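Local coordinates for lyase/mutase (Burkholderia cenocepacia, PDB 4LSB), which belongs to the phosphoenolpyruvate phosphomutase family of TIM-barrel enzymes and binds a magnesium ion, at residues V92-N98 with A119-E125; T56-Y61 with A76-I81; C165-L169 with A195-T199; I179-V183 with A206-V211. All coordinates share one frame; numbering follows the deposited sequence.

All four contacts belong to one barrel: contacts 1 and 2 hold the magnesium site, contact 3 joins two loops beside it, and contact 4 packs two outer helices. Glu-97 of 92-98 and Ser-58 of 56-61 both bind the ion, together with three waters, and the centres of contacts 1 and 2 lie about 10 Å apart. Asp-95 ties the two together, its backbone N held by Thr-56 OG1 and its OD2 by Ser-58 OG. Contact 3 meets contact 1 where Glu-166 CG packs on Glu-125 CB at 3.6 Å. Contacts 3 and 4 interlock, their segments alternating along the chain, with centres about 12 Å apart. Contact 4 lies farthest from contact 2, about 28 Å between centres.

Contact 1. Residues V92-N98 with A119-E125; sequences VSADLEN and AVGGSIE. With MG (magnesium ion), chain E.
Ala-119 sets its CB 4.1 Å from Ala-94 CB, and from there 119-125 runs parallel to strand 92-95. Val-120 N donates to Val-92 O, and Gly-121 O takes the nearly straight bond from Ala-94 N (2.8 Å, 169°). Gly-122 CA passes 3.0 Å from Ala-94 O. Ser-123 bonds twice through its backbone, N to Ala-94 O and O from Leu-96 N; its OG, between backbone N and carbonyl carbon (chi1 61°), stands 3.4 Å from Asp-95 CA and bonds a water. Ile-124 brings CD1 to Leu-96 CB at 3.9 Å. Glu-125 N donates to Glu-97 O at 2.8 Å, while its CG lies against that same carbonyl.

Beyond the strand end, Asp-95 OD1 accepts from Glu-97 N in an Asx turn, its OD2 being hydrogen-bonded to Ser-58 OG. Glu-97 OE2 binds magnesium at 2.1 Å, as does Ser-58. One metal-bound water donates to both Asp-95 OD1 and Glu-125 OE1, which are 4.3 Å apart, and another to Glu-125 OE2. Asp-95 and Glu-125 thus lie in the second shell, accepting from metal-bound waters and probably orienting them, while the ion and those waters probably offset the crowding of negative charge.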
loop_
_atom_site.group_PDB
_atom_site.type_symbol
_atom_site.label_atom_id
_atom_site.label_comp_id
_atom_site.label_asym_id
_atom_site.label_seq_id
_atom_site.Cartn_x
_atom_site.Cartn_y
_atom_site.Cartn_z
ATOM N N VAL B 92 17.285 6.143 5.282
ATOM C CA VAL B 92 16.612 4.842 5.236
ATOM C C VAL B 92 17.542 3.728 5.699
ATOM O O VAL B 92 18.626 3.529 5.155
ATOM C CB VAL B 92 16.114 4.506 3.814
ATOM C CG1 VAL B 92 15.569 3.094 3.748
ATOM C CG2 VAL B 92 15.061 5.487 3.379
ATOM N N SER B 93 17.111 3.013 6.720
ATOM C CA SER B 93 17.733 1.788 7.151
ATOM C C SER B 93 16.996 0.648 6.526
ATOM O O SER B 93 15.788 0.487 6.728
ATOM C CB SER B 93 17.650 1.618 8.669
ATOM O OG SER B 93 18.582 0.619 9.064
ATOM N N ALA B 94 17.731 -0.185 5.809
ATOM C CA ALA B 94 17.150 -1.272 5.064
ATOM C C ALA B 94 17.174 -2.586 5.789
ATOM O O ALA B 94 18.191 -3.035 6.262
ATOM C CB ALA B 94 17.918 -1.425 3.764
ATOM N N ASP B 95 16.041 -3.245 5.802
ATOM C CA ASP B 95 15.939 -4.616 6.242
ATOM C C ASP B 95 16.509 -5.484 5.109
ATOM O O ASP B 95 15.935 -5.504 4.035
ATOM C CB ASP B 95 14.477 -4.903 6.470
ATOM C CG ASP B 95 14.196 -6.316 6.876
ATOM O OD1 ASP B 95 15.132 -7.158 7.000
ATOM O OD2 ASP B 95 12.996 -6.527 7.129
ATOM N N LEU B 96 17.647 -6.137 5.369
ATOM C CA LEU B 96 18.388 -6.921 4.351
ATOM C C LEU B 96 18.408 -8.376 4.735
ATOM O O LEU B 96 19.331 -9.129 4.383
ATOM C CB LEU B 96 19.799 -6.398 4.229
ATOM C CG LEU B 96 19.836 -4.959 3.813
ATOM C CD1 LEU B 96 21.253 -4.425 3.945
ATOM C CD2 LEU B 96 19.233 -4.783 2.426
ATOM N N GLU B 97 17.368 -8.762 5.467
ATOM C CA GLU B 97 17.128 -10.166 5.839
ATOM C C GLU B 97 18.439 -10.748 6.386
ATOM O O GLU B 97 19.114 -10.110 7.200
ATOM C CB GLU B 97 16.667 -10.950 4.593
ATOM C CG GLU B 97 15.553 -10.282 3.798
ATOM C CD GLU B 97 14.189 -10.725 4.272
ATOM O OE1 GLU B 97 13.472 -11.409 3.499
ATOM O OE2 GLU B 97 13.871 -10.399 5.419
ATOM N N ASN B 98 18.832 -11.928 5.897
ATOM C CA ASN B 98 20.110 -12.558 6.298
ATOM C C ASN B 98 21.268 -12.208 5.337
ATOM O O ASN B 98 22.288 -12.915 5.300
ATOM C CB ASN B 98 19.899 -14.073 6.389
ATOM C CG ASN B 98 19.747 -14.713 5.022
ATOM O OD1 ASN B 98 19.201 -14.096 4.080
ATOM N ND2 ASN B 98 20.252 -15.924 4.883
ATOM N N ALA B 119 20.481 3.489 0.744
ATOM C CA ALA B 119 20.376 3.285 2.180
ATOM C C ALA B 119 21.631 3.790 2.907
ATOM O O ALA B 119 22.747 3.699 2.409
ATOM C CB ALA B 119 20.110 1.823 2.495
ATOM N N VAL B 120 21.423 4.298 4.112
ATOM C CA VAL B 120 22.538 4.695 4.946
ATOM C C VAL B 120 22.691 3.793 6.146
ATOM O O VAL B 120 23.510 4.014 7.027
ATOM C CB VAL B 120 22.440 6.137 5.381
ATOM C CG1 VAL B 120 22.649 7.071 4.216
ATOM C CG2 VAL B 120 21.114 6.423 6.073
ATOM N N GLY B 121 21.876 2.770 6.219
ATOM C CA GLY B 121 22.035 1.754 7.211
ATOM C C GLY B 121 21.281 0.512 6.786
ATOM O O GLY B 121 20.485 0.512 5.830
ATOM N N GLY B 122 21.510 -0.550 7.498
ATOM C CA GLY B 122 20.713 -1.779 7.277
ATOM C C GLY B 122 21.010 -2.873 8.272
ATOM O O GLY B 122 21.993 -2.784 8.987
ATOM N N SER B 123 20.151 -3.907 8.275
ATOM C CA SER B 123 20.198 -5.038 9.189
ATOM C C SER B 123 20.568 -6.356 8.515
ATOM O O SER B 123 20.045 -6.691 7.444
ATOM C CB SER B 123 18.840 -5.254 9.896
ATOM O OG SER B 123 17.734 -5.529 9.021
ATOM N N ILE B 124 21.406 -7.116 9.186
ATOM C CA ILE B 124 21.763 -8.474 8.771
ATOM C C ILE B 124 21.429 -9.392 9.915
ATOM O O ILE B 124 21.966 -9.253 11.011
ATOM C CB ILE B 124 23.254 -8.619 8.405
ATOM C CG1 ILE B 124 23.618 -7.747 7.205
ATOM C CG2 ILE B 124 23.603 -10.055 8.046
ATOM C CD1 ILE B 124 22.923 -8.082 5.875
ATOM N N GLU B 125 20.554 -10.346 9.640
ATOM C CA GLU B 125 20.136 -11.271 10.668
ATOM C C GLU B 125 20.812 -12.622 10.585
ATOM O O GLU B 125 21.366 -12.995 9.534
ATOM C CB GLU B 125 18.624 -11.420 10.665
ATOM C CG GLU B 125 18.053 -12.055 9.434
ATOM C CD GLU B 125 16.581 -11.714 9.199
ATOM O OE1 GLU B 125 16.117 -10.552 9.362
ATOM O OE2 GLU B 125 15.888 -12.646 8.779
HETATM MG MG MG E . 12.386 -10.640 6.859
HETATM O O HOH W 1 13.880 -9.282 8.197
HETATM O O HOH W 2 17.911 -8.097 8.755
HETATM O O HOH W 3 13.463 -12.362 7.660
HETATM O O HOH W 4 11.018 -10.478 8.349
#

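Contact 2. Residues T56-Y61 with A76-I81; sequences TTSAGY and AMLDHI. With MG (magnesium ion), chain E.
The His-80 ring receives Tyr-61 over one face: CD1 of the tyrosine stands 3.2 Å above the imidazole plane, over its centre. The pair is edge-to-face, tyrosine edge to histidine face, with centroids 4.4 Å apart and planes inclined at 55°. At the edge of the imidazole, in its plane, a water bonds NE2 at 2.7 Å and also accepts from Thr-57 N, linking the histidine to the start of helix 58-64. Above the tyrosine face, Met-77 SD sits 5.3 Å from the ring centroid and 18° off the normal, a distant Met-aromatic contact.

Both rings leave their helices with CG anti to the backbone N, and the two side chains run antiparallel, each passing alongside the other. At the far end of the phenol, Tyr-61 OH lies 3.8 Å from Ala-76 CB and shares a water with Ala-76 O. The Met-77 chain, bent at chi2 and chi3, brings CE to Ser-58 CA at 4.0 Å. Beside them, Thr-56 packs its methyl CG2 near Ile-81 CG1, while its OG1 bonds Asp-95 N in the adjoining strand.

Helix 58-64 opens with Thr-57 as N-cap, OG1 accepting from Gly-60 N at 2.9 Å. Directly after the cap, Ser-58 OG binds magnesium at 2.4 Å and is hydrogen-bonded to Asp-95 OD2; Glu-97 also binds the ion. No direct hydrogen bond crosses the contact, so the ring pair, methionine packing and two water bridges join helix 74-88 to the first turn of helix 58-64, where the ion probably polarises the serine hydroxyl.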
loop_
_atom_site.group_PDB
_atom_site.type_symbol
_atom_site.label_atom_id
_atom_site.label_comp_id
_atom_site.label_asym_id
_atom_site.label_seq_id
_atom_site.Cartn_x
_atom_site.Cartn_y
_atom_site.Cartn_z
ATOM N N THR B 56 12.812 0.025 6.177
ATOM C CA THR B 56 11.987 -0.827 5.326
ATOM C C THR B 56 11.556 -2.022 6.157
ATOM O O THR B 56 12.074 -2.249 7.280
ATOM C CB THR B 56 12.715 -1.252 4.060
ATOM O OG1 THR B 56 13.810 -2.054 4.399
ATOM C CG2 THR B 56 13.195 -0.043 3.259
ATOM N N THR B 57 10.523 -2.707 5.688
ATOM C CA THR B 57 9.951 -3.863 6.372
ATOM C C THR B 57 9.729 -4.921 5.297
ATOM O O THR B 57 8.913 -4.759 4.409
ATOM C CB THR B 57 8.627 -3.530 7.109
ATOM O OG1 THR B 57 7.921 -4.722 7.436
ATOM C CG2 THR B 57 7.721 -2.617 6.294
ATOM N N SER B 58 10.544 -5.956 5.334
ATOM C CA SER B 58 10.367 -7.084 4.428
ATOM C C SER B 58 8.932 -7.667 4.568
ATOM O O SER B 58 8.347 -8.129 3.590
ATOM C CB SER B 58 11.434 -8.174 4.725
ATOM O OG SER B 58 11.262 -8.656 6.070
ATOM N N ALA B 59 8.348 -7.616 5.756
ATOM C CA ALA B 59 6.996 -8.125 5.971
ATOM C C ALA B 59 5.911 -7.261 5.343
ATOM O O ALA B 59 4.991 -7.793 4.687
ATOM C CB ALA B 59 6.687 -8.240 7.444
ATOM N N GLY B 60 6.008 -5.943 5.571
ATOM C CA GLY B 60 5.048 -4.980 4.988
ATOM C C GLY B 60 5.090 -5.002 3.483
ATOM O O GLY B 60 4.052 -4.990 2.775
ATOM N N TYR B 61 6.313 -5.094 2.962
ATOM C CA TYR B 61 6.508 -5.166 1.539
ATOM C C TYR B 61 5.849 -6.392 0.955
ATOM O O TYR B 61 5.167 -6.287 -0.054
ATOM C CB TYR B 61 8.008 -5.147 1.176
ATOM C CG TYR B 61 8.301 -5.317 -0.314
ATOM C CD1 TYR B 61 8.305 -4.235 -1.156
ATOM C CD2 TYR B 61 8.563 -6.578 -0.862
ATOM C CE1 TYR B 61 8.568 -4.373 -2.512
ATOM C CE2 TYR B 61 8.806 -6.734 -2.224
ATOM C CZ TYR B 61 8.817 -5.620 -3.040
ATOM O OH TYR B 61 9.088 -5.748 -4.401
ATOM N N ALA B 76 14.513 -7.158 -5.896
ATOM C CA ALA B 76 13.216 -6.587 -5.571
ATOM C C ALA B 76 13.397 -5.633 -4.383
ATOM O O ALA B 76 12.952 -4.479 -4.413
ATOM C CB ALA B 76 12.207 -7.712 -5.226
ATOM N N MET B 77 14.133 -6.082 -3.382
ATOM C CA MET B 77 14.398 -5.222 -2.197
ATOM C C MET B 77 15.240 -3.988 -2.549
ATOM O O MET B 77 14.994 -2.885 -2.077
ATOM C CB MET B 77 15.073 -6.006 -1.069
ATOM C CG MET B 77 14.958 -5.333 0.286
ATOM S SD MET B 77 13.211 -5.007 0.754
ATOM C CE MET B 77 12.608 -6.654 1.104
ATOM N N LEU B 78 16.231 -4.175 -3.398
ATOM C CA LEU B 78 17.071 -3.048 -3.789
ATOM C C LEU B 78 16.261 -1.972 -4.511
ATOM O O LEU B 78 16.446 -0.779 -4.273
ATOM C CB LEU B 78 18.264 -3.514 -4.625
ATOM C CG LEU B 78 19.309 -4.360 -3.880
ATOM C CD1 LEU B 78 20.346 -4.840 -4.903
ATOM C CD2 LEU B 78 20.016 -3.564 -2.800
ATOM N N ASP B 79 15.377 -2.385 -5.422
ATOM C CA ASP B 79 14.465 -1.459 -6.055
ATOM C C ASP B 79 13.589 -0.739 -5.015
ATOM O O ASP B 79 13.373 0.480 -5.129
ATOM C CB ASP B 79 13.565 -2.161 -7.098
ATOM C CG ASP B 79 14.324 -2.560 -8.356
ATOM O OD1 ASP B 79 15.351 -1.935 -8.686
ATOM O OD2 ASP B 79 13.880 -3.518 -9.022
ATOM N N HIS B 80 13.101 -1.511 -4.043
ATOM C CA HIS B 80 12.195 -1.018 -2.980
ATOM C C HIS B 80 12.935 0.015 -2.123
ATOM O O HIS B 80 12.430 1.112 -1.848
ATOM C CB HIS B 80 11.689 -2.208 -2.153
ATOM C CG HIS B 80 10.755 -1.854 -1.019
ATOM N ND1 HIS B 80 9.549 -1.215 -1.205
ATOM C CD2 HIS B 80 10.841 -2.100 0.312
ATOM C CE1 HIS B 80 8.941 -1.070 -0.038
ATOM N NE2 HIS B 80 9.697 -1.617 0.894
ATOM N N ILE B 81 14.152 -0.301 -1.739
ATOM C CA ILE B 81 14.956 0.665 -0.989
ATOM C C ILE B 81 15.064 1.964 -1.761
ATOM O O ILE B 81 14.817 3.052 -1.213
ATOM C CB ILE B 81 16.360 0.140 -0.728
ATOM C CG1 ILE B 81 16.316 -0.996 0.272
ATOM C CG2 ILE B 81 17.235 1.269 -0.225
ATOM C CD1 ILE B 81 17.616 -1.796 0.282
HETATM MG MG MG E . 12.386 -10.640 6.859
HETATM O O HOH W 5 9.364 -1.464 3.522
HETATM O O HOH W 6 10.741 -4.021 -5.606
HETATM O O HOH W 3 13.463 -12.362 7.660
HETATM O O HOH W 1 13.880 -9.282 8.197
HETATM O O HOH W 4 11.018 -10.478 8.349
#

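Contact 3. Residues C165-L169 with A195-T199; sequences CENYL and APGIT
Tyr-168 lays one face of its ring over Ile-198, whose CG1 sits 3.5 Å from the ring centroid and only 5° off the normal, a centred CH-pi contact. CG1 of the isoleucine is anti to its carbonyl carbon (chi1 -50°), and CD1 continues beneath the tyrosine as far as CE1. At the base of the ring, Tyr-168 CB approaches Pro-196 O at 3.4 Å and lies 3.8 Å from Gly-197 CA. The positive phi of Gly-197 belongs to the type II turn from Ala-195 to Ile-198.

The Pro-196 ring meets three residues. Its CD touches Cys-165 O at 3.3 Å; Glu-166 runs roughly perpendicular to the proline side chain, OE2 3.3 Å from CG; and the same CG packs 3.8 Å from Leu-169 CD1. The Glu-166 carboxylate has its main partner elsewhere, in a salt bridge with Arg-164.

No direct hydrogen bond joins the segments. Instead, one water donates to Cys-165 O and to Pro-196 O and accepts from Tyr-168 N at 2.9 Å, satisfying three backbone groups at once. These are the loops that follow neighbouring strands 160-164 and 192-194, packed together at the C-terminal end of a TIM barrel, the end that carries the active site in this fold; the Glu-166 side chain is about 7 Å from the magnesium ion.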
loop_
_atom_site.group_PDB
_atom_site.type_symbol
_atom_site.label_atom_id
_atom_site.label_comp_id
_atom_site.label_asym_id
_atom_site.label_seq_id
_atom_site.Cartn_x
_atom_site.Cartn_y
_atom_site.Cartn_z
ATOM N N CYS B 165 19.943 -10.757 16.001
ATOM C CA CYS B 165 19.925 -12.127 16.516
ATOM C C CYS B 165 18.470 -12.590 16.600
ATOM O O CYS B 165 17.629 -11.976 17.297
ATOM C CB CYS B 165 20.617 -12.249 17.863
ATOM S SG CYS B 165 20.395 -13.910 18.543
ATOM N N GLU B 166 18.172 -13.665 15.878
ATOM C CA GLU B 166 16.799 -14.045 15.645
ATOM C C GLU B 166 16.294 -15.149 16.578
ATOM O O GLU B 166 15.212 -15.674 16.370
ATOM C CB GLU B 166 16.623 -14.465 14.189
ATOM C CG GLU B 166 17.035 -13.406 13.211
ATOM C CD GLU B 166 16.151 -12.172 13.266
ATOM O OE1 GLU B 166 14.967 -12.283 12.879
ATOM O OE2 GLU B 166 16.626 -11.089 13.678
ATOM N N ASN B 167 17.093 -15.471 17.580
ATOM C CA ASN B 167 16.811 -16.547 18.527
ATOM C C ASN B 167 15.377 -16.636 18.982
ATOM O O ASN B 167 14.764 -17.721 18.910
ATOM C CB ASN B 167 17.686 -16.408 19.748
ATOM C CG ASN B 167 19.010 -17.125 19.613
ATOM O OD1 ASN B 167 19.229 -17.890 18.681
ATOM N ND2 ASN B 167 19.896 -16.877 20.546
ATOM N N TYR B 168 14.837 -15.505 19.436
ATOM C CA TYR B 168 13.507 -15.487 20.037
ATOM C C TYR B 168 12.400 -15.683 19.027
ATOM O O TYR B 168 11.267 -15.952 19.428
ATOM C CB TYR B 168 13.260 -14.178 20.822
ATOM C CG TYR B 168 13.832 -14.170 22.228
ATOM C CD1 TYR B 168 15.212 -14.269 22.462
ATOM C CD2 TYR B 168 12.993 -14.045 23.332
ATOM C CE1 TYR B 168 15.727 -14.250 23.743
ATOM C CE2 TYR B 168 13.493 -14.023 24.621
ATOM C CZ TYR B 168 14.840 -14.124 24.836
ATOM O OH TYR B 168 15.297 -14.103 26.107
ATOM N N LEU B 169 12.690 -15.512 17.735
ATOM C CA LEU B 169 11.692 -15.806 16.706
ATOM C C LEU B 169 11.707 -17.287 16.251
ATOM O O LEU B 169 10.827 -17.693 15.480
ATOM C CB LEU B 169 11.826 -14.890 15.497
ATOM C CG LEU B 169 11.871 -13.368 15.740
ATOM C CD1 LEU B 169 11.974 -12.668 14.391
ATOM C CD2 LEU B 169 10.666 -12.836 16.503
ATOM N N ALA B 195 17.571 -7.750 18.941
ATOM C CA ALA B 195 17.007 -9.114 19.127
ATOM C C ALA B 195 15.469 -9.099 19.077
ATOM O O ALA B 195 14.837 -8.878 20.084
ATOM C CB ALA B 195 17.466 -9.673 20.452
ATOM N N PRO B 196 14.872 -9.320 17.906
ATOM C CA PRO B 196 13.428 -9.238 17.844
ATOM C C PRO B 196 12.788 -10.366 18.656
ATOM O O PRO B 196 13.346 -11.461 18.752
ATOM C CB PRO B 196 13.121 -9.341 16.354
ATOM C CG PRO B 196 14.330 -9.947 15.752
ATOM C CD PRO B 196 15.470 -9.587 16.587
ATOM N N GLY B 197 11.661 -10.072 19.290
ATOM C CA GLY B 197 11.062 -11.080 20.196
ATOM C C GLY B 197 11.301 -10.927 21.677
ATOM O O GLY B 197 10.509 -11.427 22.463
ATOM N N ILE B 198 12.380 -10.267 22.091
ATOM C CA ILE B 198 12.539 -9.870 23.489
ATOM C C ILE B 198 11.637 -8.657 23.824
ATOM O O ILE B 198 11.815 -7.545 23.305
ATOM C CB ILE B 198 13.990 -9.554 23.853
ATOM C CG1 ILE B 198 14.909 -10.676 23.407
ATOM C CG2 ILE B 198 14.121 -9.355 25.357
ATOM C CD1 ILE B 198 16.283 -10.595 24.023
ATOM N N THR B 199 10.641 -8.899 24.674
ATOM C CA THR B 199 9.624 -7.905 24.980
ATOM C C THR B 199 9.576 -7.547 26.466
ATOM O O THR B 199 8.993 -6.531 26.812
ATOM C CB THR B 199 8.199 -8.392 24.557
ATOM O OG1 THR B 199 8.007 -9.726 25.028
ATOM C CG2 THR B 199 8.047 -8.415 23.030
HETATM O O HOH W 7 15.729 -12.743 19.049
#

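Contact 4. Residues I179-V183 with A206-V211; sequences IARLV and AVTRAV
Apolar packing carries most of the contact, and Ile-179 makes the largest share of it by spreading three carbons over helix 201-211. Its CG1 rests on Val-207 CG2 at 3.8 Å, and its branch methyl CG2 meets Ala-210 CB at 3.7 Å. This division follows from CG1 standing anti to the carbonyl carbon (chi1 -78°), which sends the long arm toward Val-207 and leaves CG2 for the small alanine. One turn later, Leu-182 touches with two parts: CD1 lies 3.8 Å from Val-207 CG1, and CB lies 4.0 Å from Val-211 CG2. Val-207 is therefore held by both its methyls, CG2 against the isoleucine and CG1 against the leucine. Val-183 CG2 more distantly faces Val-211 CG2, continuing the interface along the helices.

Two methyls also meet backbone oxygens: Ile-179 CD1 reaches to 4.0 Å from Ala-206 O, and Val-183 CG2 comes to 4.0 Å from Ala-210 O.

No hydrogen bond joins the two segments, but just beyond them Arg-186 of helix 175-187 donates to Val-211 O at the end of helix 201-211. Inward, Leu-182 and Val-211 both touch Leu-193 of strand 192-194, the strand that lies between the two helices in the chain.

The segment axes approach to 9.8 Å at 36°, their N-to-C directions broadly alike. Such side-by-side packing is that of two successive outer helices of the (beta/alpha) barrel, linked through strand 192-194.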
loop_
_atom_site.group_PDB
_atom_site.type_symbol
_atom_site.label_atom_id
_atom_site.label_comp_id
_atom_site.label_asym_id
_atom_site.label_seq_id
_atom_site.Cartn_x
_atom_site.Cartn_y
_atom_site.Cartn_z
ATOM N N ILE B 179 22.176 -12.492 24.216
ATOM C CA ILE B 179 23.119 -11.420 24.612
ATOM C C ILE B 179 24.514 -11.701 24.134
ATOM O O ILE B 179 25.195 -10.803 23.658
ATOM C CB ILE B 179 23.055 -11.115 26.133
ATOM C CG1 ILE B 179 21.817 -10.267 26.437
ATOM C CG2 ILE B 179 24.267 -10.394 26.670
ATOM C CD1 ILE B 179 21.395 -10.353 27.895
ATOM N N ALA B 180 24.953 -12.948 24.227
ATOM C CA ALA B 180 26.330 -13.264 23.869
ATOM C C ALA B 180 26.535 -13.016 22.396
ATOM O O ALA B 180 27.541 -12.484 21.987
ATOM C CB ALA B 180 26.678 -14.690 24.226
ATOM N N ARG B 181 25.588 -13.438 21.578
ATOM C CA ARG B 181 25.650 -13.162 20.116
ATOM C C ARG B 181 25.733 -11.656 19.839
ATOM O O ARG B 181 26.578 -11.170 19.045
ATOM C CB ARG B 181 24.427 -13.763 19.447
ATOM C CG ARG B 181 24.518 -15.292 19.297
ATOM C CD ARG B 181 23.252 -15.869 18.671
ATOM N NE ARG B 181 23.447 -17.301 18.419
ATOM C CZ ARG B 181 24.070 -17.826 17.366
ATOM N NH1 ARG B 181 24.548 -17.058 16.395
ATOM N NH2 ARG B 181 24.195 -19.142 17.269
ATOM N N LEU B 182 24.866 -10.892 20.498
ATOM C CA LEU B 182 24.811 -9.452 20.238
ATOM C C LEU B 182 26.098 -8.813 20.628
ATOM O O LEU B 182 26.582 -7.932 19.949
ATOM C CB LEU B 182 23.667 -8.728 20.948
ATOM C CG LEU B 182 22.266 -9.100 20.507
ATOM C CD1 LEU B 182 21.257 -8.295 21.322
ATOM C CD2 LEU B 182 22.054 -8.831 19.033
ATOM N N VAL B 183 26.644 -9.238 21.758
ATOM C CA VAL B 183 27.945 -8.733 22.190
ATOM C C VAL B 183 29.062 -9.112 21.165
ATOM O O VAL B 183 29.959 -8.335 20.869
ATOM C CB VAL B 183 28.289 -9.316 23.583
ATOM C CG1 VAL B 183 29.759 -9.089 23.911
ATOM C CG2 VAL B 183 27.391 -8.699 24.632
ATOM N N ALA B 206 18.594 -5.756 30.612
ATOM C CA ALA B 206 19.796 -6.599 30.675
ATOM C C ALA B 206 20.543 -6.617 29.348
ATOM O O ALA B 206 21.758 -6.678 29.328
ATOM C CB ALA B 206 19.425 -8.013 31.050
ATOM N N VAL B 207 19.800 -6.683 28.268
ATOM C CA VAL B 207 20.405 -6.517 26.917
ATOM C C VAL B 207 21.142 -5.177 26.779
ATOM O O VAL B 207 22.295 -5.170 26.394
ATOM C CB VAL B 207 19.375 -6.637 25.773
ATOM C CG1 VAL B 207 20.053 -6.434 24.443
ATOM C CG2 VAL B 207 18.810 -8.032 25.787
ATOM N N THR B 208 20.488 -4.075 27.100
ATOM C CA THR B 208 21.113 -2.770 26.858
ATOM C C THR B 208 22.333 -2.582 27.773
ATOM O O THR B 208 23.355 -1.995 27.370
ATOM C CB THR B 208 20.106 -1.619 27.066
ATOM O OG1 THR B 208 19.690 -1.556 28.441
ATOM C CG2 THR B 208 18.834 -1.824 26.222
ATOM N N ARG B 209 22.220 -3.028 29.027
ATOM C CA ARG B 209 23.376 -2.925 29.933
ATOM C C ARG B 209 24.600 -3.720 29.444
ATOM O O ARG B 209 25.745 -3.215 29.456
ATOM C CB ARG B 209 23.003 -3.373 31.364
ATOM C CG ARG B 209 23.904 -2.775 32.455
ATOM C CD ARG B 209 23.477 -3.266 33.864
ATOM N NE ARG B 209 23.713 -4.697 33.871
ATOM C CZ ARG B 209 24.884 -5.270 34.140
ATOM N NH1 ARG B 209 25.934 -4.547 34.551
ATOM N NH2 ARG B 209 24.995 -6.582 34.051
ATOM N N ALA B 210 24.372 -4.962 29.062
ATOM C CA ALA B 210 25.453 -5.823 28.563
ATOM C C ALA B 210 26.031 -5.366 27.218
ATOM O O ALA B 210 27.201 -5.519 26.980
ATOM C CB ALA B 210 24.973 -7.257 28.400
ATOM N N VAL B 211 25.193 -4.878 26.324
ATOM C CA VAL B 211 25.642 -4.495 24.990
ATOM C C VAL B 211 26.333 -3.119 25.005
ATOM O O VAL B 211 27.369 -2.954 24.377
ATOM C CB VAL B 211 24.465 -4.550 24.021
ATOM C CG1 VAL B 211 24.781 -3.830 22.726
ATOM C CG2 VAL B 211 24.106 -5.957 23.730
#